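Local structure of putative vitamin-B12 independent methionine synthase family protein (Listeria monocytogenes, 1YPX) at residues S102-H114 with L143-L155. The protein probably transfers a methyl group from a folate to homocysteine, with the help of zinc, as a cobalamin-independent methionine synthase. Numbering follows the deposited sequence.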
loop_
_atom_site.group_PDB
_atom_site.type_symbol
_atom_site.label_atom_id
_atom_site.label_comp_id
_atom_site.label_asym_id
_atom_site.label_seq_id
_atom_site.Cartn_x
_atom_site.Cartn_y
_atom_site.Cartn_z
ATOM N N SER A 102 -3.315 -19.973 3.237
ATOM C CA SER A 102 -2.595 -19.274 2.174
ATOM C C SER A 102 -3.342 -19.407 0.850
ATOM O O SER A 102 -4.449 -19.955 0.808
ATOM C CB SER A 102 -1.172 -19.839 2.012
ATOM O OG SER A 102 -0.322 -19.464 3.087
ATOM N N VAL A 103 -2.738 -18.889 -0.221
ATOM C CA VAL A 103 -3.317 -18.961 -1.564
ATOM C C VAL A 103 -2.604 -20.023 -2.393
ATOM O O VAL A 103 -1.376 -20.086 -2.420
ATOM C CB VAL A 103 -3.223 -17.604 -2.325
ATOM C CG1 VAL A 103 -4.309 -16.648 -1.848
ATOM C CG2 VAL A 103 -1.858 -16.985 -2.120
ATOM N N LYS A 104 -3.389 -20.858 -3.061
ATOM C CA LYS A 104 -2.857 -21.923 -3.899
ATOM C C LYS A 104 -2.965 -21.494 -5.365
ATOM O O LYS A 104 -4.003 -20.985 -5.793
ATOM C CB LYS A 104 -3.669 -23.215 -3.683
ATOM C CG LYS A 104 -3.913 -23.608 -2.218
ATOM C CD LYS A 104 -2.677 -24.206 -1.552
ATOM C CE LYS A 104 -2.832 -24.270 -0.033
ATOM N NZ LYS A 104 -2.980 -22.909 0.564
ATOM N N ILE A 105 -1.892 -21.663 -6.128
ATOM C CA ILE A 105 -1.939 -21.327 -7.543
ATOM C C ILE A 105 -2.153 -22.665 -8.217
ATOM O O ILE A 105 -1.225 -23.468 -8.287
ATOM C CB ILE A 105 -0.612 -20.723 -8.062
ATOM C CG1 ILE A 105 -0.372 -19.348 -7.446
ATOM C CG2 ILE A 105 -0.647 -20.613 -9.571
ATOM C CD1 ILE A 105 0.169 -19.412 -6.046
ATOM N N THR A 106 -3.375 -22.913 -8.688
ATOM C CA THR A 106 -3.708 -24.188 -9.331
ATOM C C THR A 106 -4.019 -24.085 -10.811
ATOM O O THR A 106 -4.369 -25.082 -11.438
ATOM C CB THR A 106 -4.933 -24.860 -8.686
ATOM O OG1 THR A 106 -6.087 -24.033 -8.883
ATOM C CG2 THR A 106 -4.709 -25.087 -7.198
ATOM N N GLY A 107 -3.906 -22.893 -11.374
ATOM C CA GLY A 107 -4.195 -22.746 -12.785
ATOM C C GLY A 107 -3.497 -21.524 -13.319
ATOM O O GLY A 107 -2.865 -20.805 -12.555
ATOM N N PRO A 108 -3.596 -21.258 -14.622
ATOM C CA PRO A 108 -2.961 -20.104 -15.260
ATOM C C PRO A 108 -3.454 -18.755 -14.708
ATOM O O PRO A 108 -4.638 -18.445 -14.790
ATOM C CB PRO A 108 -3.306 -20.309 -16.736
ATOM C CG PRO A 108 -4.643 -20.984 -16.671
ATOM C CD PRO A 108 -4.412 -22.008 -15.589
ATOM N N ILE A 109 -2.530 -17.972 -14.151
ATOM C CA ILE A 109 -2.819 -16.659 -13.561
ATOM C C ILE A 109 -3.474 -15.700 -14.556
ATOM O O ILE A 109 -3.001 -15.543 -15.683
ATOM C CB ILE A 109 -1.518 -15.954 -13.049
ATOM C CG1 ILE A 109 -0.688 -16.895 -12.156
ATOM C CG2 ILE A 109 -1.884 -14.693 -12.287
ATOM C CD1 ILE A 109 -1.340 -17.250 -10.821
ATOM N N ASP A 110 -4.551 -15.038 -14.139
ATOM C CA ASP A 110 -5.207 -14.098 -15.026
ATOM C C ASP A 110 -6.163 -13.169 -14.299
ATOM O O ASP A 110 -6.517 -13.395 -13.143
ATOM C CB ASP A 110 -5.933 -14.854 -16.140
ATOM C CG ASP A 110 -6.362 -13.943 -17.280
ATOM O OD1 ASP A 110 -5.708 -12.902 -17.508
ATOM O OD2 ASP A 110 -7.343 -14.277 -17.968
ATOM N N PHE A 111 -6.568 -12.107 -14.985
ATOM C CA PHE A 111 -7.475 -11.133 -14.414
ATOM C C PHE A 111 -8.602 -10.895 -15.412
ATOM O O PHE A 111 -8.358 -10.738 -16.607
ATOM C CB PHE A 111 -6.715 -9.832 -14.129
ATOM C CG PHE A 111 -7.555 -8.755 -13.502
ATOM C CD1 PHE A 111 -8.618 -8.180 -14.204
ATOM C CD2 PHE A 111 -7.284 -8.311 -12.217
ATOM C CE1 PHE A 111 -9.400 -7.182 -13.637
ATOM C CE2 PHE A 111 -8.056 -7.315 -11.641
ATOM C CZ PHE A 111 -9.124 -6.746 -12.356
ATOM N N THR A 112 -9.832 -10.869 -14.919
ATOM C CA THR A 112 -10.982 -10.647 -15.782
ATOM C C THR A 112 -11.985 -9.738 -15.109
ATOM O O THR A 112 -12.245 -8.622 -15.559
ATOM C CB THR A 112 -11.689 -11.964 -16.106
ATOM O OG1 THR A 112 -10.830 -12.777 -16.908
ATOM C CG2 THR A 112 -12.986 -11.698 -16.848
ATOM N N THR A 113 -12.562 -10.236 -14.030
ATOM C CA THR A 113 -13.538 -9.475 -13.282
ATOM C C THR A 113 -13.223 -9.632 -11.808
ATOM O O THR A 113 -13.455 -10.692 -11.226
ATOM C CB THR A 113 -14.946 -9.993 -13.550
ATOM O OG1 THR A 113 -14.965 -11.418 -13.377
ATOM C CG2 THR A 113 -15.377 -9.639 -14.965
ATOM N N HIS A 114 -12.684 -8.578 -11.212
ATOM C CA HIS A 114 -12.334 -8.598 -9.797
ATOM C C HIS A 114 -13.341 -7.749 -9.017
ATOM O O HIS A 114 -13.870 -6.770 -9.538
ATOM C CB HIS A 114 -10.909 -8.058 -9.613
ATOM C CG HIS A 114 -10.234 -8.536 -8.364
ATOM N ND1 HIS A 114 -10.526 -8.030 -7.115
ATOM C CD2 HIS A 114 -9.269 -9.467 -8.176
ATOM C CE1 HIS A 114 -9.767 -8.628 -6.213
ATOM N NE2 HIS A 114 -8.998 -9.503 -6.829
ATOM N N LEU A 143 2.434 -12.688 -4.107
ATOM C CA LEU A 143 1.835 -13.954 -4.527
ATOM C C LEU A 143 2.922 -14.991 -4.711
ATOM O O LEU A 143 2.754 -16.159 -4.357
ATOM C CB LEU A 143 1.080 -13.793 -5.852
ATOM C CG LEU A 143 0.415 -15.058 -6.402
ATOM C CD1 LEU A 143 -0.472 -15.666 -5.346
ATOM C CD2 LEU A 143 -0.393 -14.729 -7.630
ATOM N N HIS A 144 4.032 -14.553 -5.286
ATOM C CA HIS A 144 5.165 -15.427 -5.525
ATOM C C HIS A 144 5.605 -16.091 -4.228
ATOM O O HIS A 144 5.786 -17.306 -4.178
ATOM C CB HIS A 144 6.316 -14.617 -6.123
ATOM C CG HIS A 144 7.580 -15.397 -6.310
ATOM N ND1 HIS A 144 8.420 -15.717 -5.264
ATOM C CD2 HIS A 144 8.163 -15.892 -7.428
ATOM C CE1 HIS A 144 9.470 -16.372 -5.731
ATOM N NE2 HIS A 144 9.339 -16.490 -7.040
ATOM N N TYR A 145 5.756 -15.292 -3.178
ATOM C CA TYR A 145 6.187 -15.817 -1.896
ATOM C C TYR A 145 5.104 -16.573 -1.144
ATOM O O TYR A 145 5.097 -17.803 -1.130
ATOM C CB TYR A 145 6.733 -14.693 -1.009
ATOM C CG TYR A 145 7.160 -15.155 0.374
ATOM C CD1 TYR A 145 7.937 -16.310 0.544
ATOM C CD2 TYR A 145 6.799 -14.432 1.514
ATOM C CE1 TYR A 145 8.343 -16.737 1.820
ATOM C CE2 TYR A 145 7.200 -14.847 2.791
ATOM C CZ TYR A 145 7.970 -15.996 2.936
ATOM O OH TYR A 145 8.363 -16.396 4.194
ATOM N N ARG A 146 4.196 -15.832 -0.517
ATOM C CA ARG A 146 3.121 -16.425 0.270
ATOM C C ARG A 146 2.213 -17.382 -0.506
ATOM O O ARG A 146 1.280 -17.960 0.055
ATOM C CB ARG A 146 2.282 -15.318 0.920
ATOM C CG ARG A 146 2.993 -14.567 2.048
ATOM C CD ARG A 146 2.210 -14.635 3.362
ATOM N NE ARG A 146 2.153 -15.993 3.904
ATOM C CZ ARG A 146 3.197 -16.649 4.407
ATOM N NH1 ARG A 146 4.393 -16.075 4.447
ATOM N NH2 ARG A 146 3.047 -17.889 4.864
ATOM N N GLY A 147 2.498 -17.560 -1.792
ATOM C CA GLY A 147 1.690 -18.448 -2.613
ATOM C C GLY A 147 2.334 -19.787 -2.935
ATOM O O GLY A 147 3.494 -19.855 -3.360
ATOM N N ASP A 148 1.572 -20.857 -2.741
ATOM C CA ASP A 148 2.064 -22.208 -3.004
ATOM C C ASP A 148 1.761 -22.621 -4.439
ATOM O O ASP A 148 0.618 -22.911 -4.778
ATOM C CB ASP A 148 1.419 -23.190 -2.020
ATOM C CG ASP A 148 1.605 -22.764 -0.576
ATOM O OD1 ASP A 148 2.759 -22.779 -0.089
ATOM O OD2 ASP A 148 0.596 -22.402 0.064
ATOM N N ILE A 149 2.786 -22.646 -5.280
ATOM C CA ILE A 149 2.584 -23.013 -6.671
ATOM C C ILE A 149 2.237 -24.489 -6.806
ATOM O O ILE A 149 2.966 -25.364 -6.338
ATOM C CB ILE A 149 3.820 -22.713 -7.519
ATOM C CG1 ILE A 149 4.231 -21.246 -7.348
ATOM C CG2 ILE A 149 3.517 -23.023 -8.971
ATOM C CD1 ILE A 149 5.014 -20.972 -6.085
ATOM N N GLU A 150 1.110 -24.755 -7.453
ATOM C CA GLU A 150 0.639 -26.114 -7.637
ATOM C C GLU A 150 0.524 -26.452 -9.124
ATOM O O GLU A 150 0.669 -27.610 -9.522
ATOM C CB GLU A 150 -0.723 -26.268 -6.953
ATOM C CG GLU A 150 -0.896 -27.570 -6.203
ATOM C CD GLU A 150 -2.117 -27.578 -5.292
ATOM O OE1 GLU A 150 -3.258 -27.502 -5.807
ATOM O OE2 GLU A 150 -1.932 -27.666 -4.055
ATOM N N TYR A 151 0.259 -25.434 -9.935
ATOM C CA TYR A 151 0.128 -25.609 -11.376
ATOM C C TYR A 151 1.395 -26.316 -11.831
ATOM O O TYR A 151 2.475 -26.121 -11.255
ATOM C CB TYR A 151 -0.008 -24.243 -12.067
ATOM C CG TYR A 151 -0.620 -24.254 -13.458
ATOM C CD1 TYR A 151 -0.563 -23.121 -14.265
ATOM C CD2 TYR A 151 -1.258 -25.384 -13.966
ATOM C CE1 TYR A 151 -1.118 -23.110 -15.544
ATOM C CE2 TYR A 151 -1.819 -25.383 -15.250
ATOM C CZ TYR A 151 -1.741 -24.239 -16.031
ATOM O OH TYR A 151 -2.270 -24.220 -17.307
ATOM N N GLN A 152 1.264 -27.146 -12.858
ATOM C CA GLN A 152 2.402 -27.893 -13.360
ATOM C C GLN A 152 3.384 -27.026 -14.128
ATOM O O GLN A 152 4.575 -26.995 -13.812
ATOM C CB GLN A 152 1.924 -29.049 -14.238
ATOM C CG GLN A 152 1.772 -30.360 -13.490
ATOM C CD GLN A 152 0.523 -30.436 -12.609
ATOM O OE1 GLN A 152 0.435 -31.301 -11.733
ATOM N NE2 GLN A 152 -0.447 -29.548 -12.845
ATOM N N PRO A 153 2.899 -26.300 -15.146
ATOM C CA PRO A 153 3.852 -25.473 -15.880
ATOM C C PRO A 153 4.633 -24.473 -15.041
ATOM O O PRO A 153 5.867 -24.482 -15.073
ATOM C CB PRO A 153 2.996 -24.832 -16.975
ATOM C CG PRO A 153 1.591 -24.909 -16.434
ATOM C CD PRO A 153 1.555 -26.232 -15.744
ATOM N N TYR A 154 3.944 -23.624 -14.280
ATOM C CA TYR A 154 4.645 -22.633 -13.454
ATOM C C TYR A 154 5.628 -23.372 -12.554
ATOM O O TYR A 154 6.687 -22.856 -12.191
ATOM C CB TYR A 154 3.666 -21.843 -12.573
ATOM C CG TYR A 154 2.607 -21.046 -13.307
ATOM C CD1 TYR A 154 2.803 -20.613 -14.622
ATOM C CD2 TYR A 154 1.438 -20.662 -12.658
ATOM C CE1 TYR A 154 1.861 -19.810 -15.265
ATOM C CE2 TYR A 154 0.492 -19.858 -13.290
ATOM C CZ TYR A 154 0.710 -19.431 -14.589
ATOM O OH TYR A 154 -0.201 -18.579 -15.179
ATOM N N LEU A 155 5.262 -24.594 -12.196
ATOM C CA LEU A 155 6.101 -25.414 -11.349
ATOM C C LEU A 155 7.351 -25.876 -12.084
ATOM O O LEU A 155 8.372 -26.151 -11.455
ATOM C CB LEU A 155 5.295 -26.611 -10.872
ATOM C CG LEU A 155 5.561 -27.102 -9.454
ATOM C CD1 LEU A 155 5.585 -25.953 -8.454
ATOM C CD2 LEU A 155 4.474 -28.107 -9.119
#
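I105 and I149 pair in parallel register, joining strand 103-106 to strand 147-149. I105 N donates almost straight to D148 O, and D148 N returns a bond to V103 O. I105 O accepts two hydrogens, from E150 N at 2.8 Å and Y151 N at 3.0 Å, holding the chain that leads into helix 152-156.

The branched side chain of I105 fills the buried side of this small sheet. Its CB lies against the backbone at D148 O and I149 CA. CG1, anti to the carbonyl carbon (chi1 -68°), carries CD1 back over G147 to meet L143 CD1 at 3.9 Å, while CG2 reaches the edge of the Y154 ring at CD2, 3.7 Å away. G147, with no side chain, lets I105 CD1 lie against its backbone carbon. On the other side of the sheet K104 and D148 lie alongside each other, in a long salt bridge (NZ to OD2, 3.6 Å).

At the corner, G107 lays its CA over one face of the Y151 ring in a CH-pi contact, 3.9 Å from the centroid; P153 covers the opposite face. P108 continues along the ring, its CD 3.5 Å from Y151 CE1. The neighbouring ring of Y154 rests against I109 CG1, and its hydroxyl accepts from I109 N (2.6 Å) while also bonding D164 of helix 158-178, so the phenol links the corner to that helix.

Strand 82-84 completes a three-stranded mixed sheet, separate from the parallel strands of the TIM-barrel-like fold. I109 and L143 lie against A168 and L165 of helix 158-178, and V103 and I109 against V82, making the sheet a peripheral addition to the barrel.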